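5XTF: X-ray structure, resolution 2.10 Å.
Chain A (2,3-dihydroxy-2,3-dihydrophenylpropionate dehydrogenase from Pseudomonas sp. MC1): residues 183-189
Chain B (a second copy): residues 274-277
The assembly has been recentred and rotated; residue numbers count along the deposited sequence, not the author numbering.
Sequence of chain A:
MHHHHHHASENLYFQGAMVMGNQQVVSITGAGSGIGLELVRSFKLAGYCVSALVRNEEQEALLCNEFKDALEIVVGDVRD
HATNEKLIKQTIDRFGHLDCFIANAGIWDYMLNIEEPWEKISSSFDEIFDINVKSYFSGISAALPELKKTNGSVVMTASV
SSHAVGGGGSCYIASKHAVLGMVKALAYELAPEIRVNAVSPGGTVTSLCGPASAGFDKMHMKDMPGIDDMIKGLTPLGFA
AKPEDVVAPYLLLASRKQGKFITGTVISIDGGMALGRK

Chain A (183-189) VKALAYE
Chain B 274-277: ALGR

Residues 183-189 of chain A lie within a longer helix, with phi/psi near -65/-43 throughout; chain B, a second copy, brings B:Leu275, B:Gly276 and B:Arg277 against one side of it, its four-residue stretch running in roughly the same direction. Inside the helix A:Ala187 N donates a hydrogen bond to A:Val183 O (3.0 Å) and A:Glu189 N to A:Ala185 O (2.9 Å). The register is fixed by A:Lys184 and B:Leu275, whose CA atoms lie 6.7 Å apart.

The apolar part centres on B:Leu275 (phi/psi -63/-30), whose CA-to-CB bond points toward the helix. With chi1 at -88° and chi2 off-well at 27°, B:Leu275 CD2 sits 3.7 Å from A:Ala187 CB, a methyl whose CA-to-CB bond also points toward chain B. B:Leu275 CD2 lies 4.1 Å from A:Tyr188 N, and B:Leu275 CB is 4.2 Å from A:Tyr188 CD1, oblique to the ring. One turn back, B:Leu275 CG rests 4.0 Å from A:Lys184 O, a carbonyl already accepting from A:Tyr188 N at 3.2 Å. The A:Lys184 CA-to-CB bond points sideways, but the side chain's end leads away (chi1 -59°, chi2 149°, chi3 89°, chi4 -162°), its NZ hydrogen-bonded elsewhere in the structure.

The polar part belongs to A:Tyr188. Its t rotamer (chi1 -176°, chi2 82°) carries the ring along B:275-277, and A:Tyr188 OH donates a hydrogen bond to B:Arg277 O at 2.7 Å, the one hydrogen bond between the stretches. Because the acceptor is backbone, this bond does not rely on the arginine side chain, which starts away from the helix and is poorly ordered.

Backbone shape completes the fit. B:Gly276, at phi/psi 113/172, would jam a CB against the preceding carbonyl O, so the conformation itself calls for glycine. B:Gly276 O lies 3.6 Å from A:Tyr188 CE1; both it and B:Arg277 O sit at the ring edge, near its plane.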

# COMPACT_ATOMS: atom_id res chain seq x y z
N VAL A 183 8.82 7.49 8.24
CA VAL A 183 9.85 6.55 7.80
C VAL A 183 10.25 6.84 6.37
O VAL A 183 11.44 6.88 6.04
CB VAL A 183 9.38 5.09 7.96
CG1 VAL A 183 10.40 4.15 7.36
CG2 VAL A 183 9.15 4.74 9.42
N LYS A 184 9.26 7.05 5.50
CA LYS A 184 9.58 7.22 4.09
C LYS A 184 10.25 8.56 3.84
O LYS A 184 11.23 8.64 3.09
CB LYS A 184 8.32 7.04 3.26
CG LYS A 184 7.70 5.65 3.48
CD LYS A 184 6.19 5.68 3.32
CE LYS A 184 5.77 5.43 1.88
NZ LYS A 184 4.38 5.87 1.62
N ALA A 185 9.75 9.62 4.48
CA ALA A 185 10.32 10.95 4.30
C ALA A 185 11.75 11.02 4.86
O ALA A 185 12.65 11.53 4.19
CB ALA A 185 9.42 11.99 4.98
N LEU A 186 11.96 10.54 6.09
CA LEU A 186 13.28 10.67 6.70
C LEU A 186 14.29 9.74 6.04
O LEU A 186 15.45 10.13 5.84
CB LEU A 186 13.19 10.38 8.20
CG LEU A 186 12.35 11.48 8.88
CD1 LEU A 186 12.13 11.15 10.34
CD2 LEU A 186 12.97 12.87 8.71
N ALA A 187 13.88 8.51 5.72
CA ALA A 187 14.77 7.61 4.99
C ALA A 187 15.27 8.28 3.73
O ALA A 187 16.45 8.18 3.40
CB ALA A 187 14.06 6.32 4.65
N TYR A 188 14.40 8.99 3.04
CA TYR A 188 14.79 9.59 1.77
C TYR A 188 15.66 10.82 1.98
O TYR A 188 16.67 11.01 1.29
CB TYR A 188 13.53 9.96 0.97
CG TYR A 188 13.83 10.49 -0.39
CD1 TYR A 188 14.09 9.63 -1.45
CD2 TYR A 188 13.88 11.86 -0.62
CE1 TYR A 188 14.38 10.13 -2.71
CE2 TYR A 188 14.16 12.36 -1.87
CZ TYR A 188 14.41 11.49 -2.91
OH TYR A 188 14.69 11.99 -4.16
N GLU A 189 15.26 11.68 2.92
CA GLU A 189 16.04 12.88 3.22
C GLU A 189 17.44 12.54 3.75
O GLU A 189 18.41 13.22 3.41
CB GLU A 189 15.28 13.74 4.22
CG GLU A 189 16.05 14.93 4.70
CD GLU A 189 15.21 15.83 5.59
OE1 GLU A 189 15.80 16.73 6.22
OE2 GLU A 189 13.97 15.65 5.66
N ALA B 274 12.58 1.58 -3.51
CA ALA B 274 11.14 1.78 -3.56
C ALA B 274 10.78 3.23 -3.25
O ALA B 274 9.81 3.76 -3.79
CB ALA B 274 10.45 0.82 -2.59
N LEU B 275 11.58 3.91 -2.41
CA LEU B 275 11.32 5.31 -2.11
C LEU B 275 11.42 6.20 -3.34
O LEU B 275 10.75 7.24 -3.42
CB LEU B 275 12.29 5.82 -1.04
CG LEU B 275 12.01 5.68 0.46
CD1 LEU B 275 11.12 4.51 0.75
CD2 LEU B 275 13.34 5.53 1.14
N GLY B 276 12.26 5.84 -4.30
CA GLY B 276 12.60 6.71 -5.41
C GLY B 276 14.05 7.16 -5.37
O GLY B 276 14.78 6.93 -4.40
N ARG B 277 14.44 7.82 -6.45
CA ARG B 277 15.84 8.11 -6.78
C ARG B 277 16.38 9.31 -6.05
O ARG B 277 15.70 10.32 -5.96
CB ARG B 277 16.03 8.28 -8.31
CG ARG B 277 15.79 6.94 -9.06
CD ARG B 277 14.33 6.38 -9.01
NE ARG B 277 13.36 7.08 -9.95
CZ ARG B 277 12.01 7.11 -9.81
NH1 ARG B 277 11.46 6.75 -8.65
NH2 ARG B 277 11.21 7.77 -10.67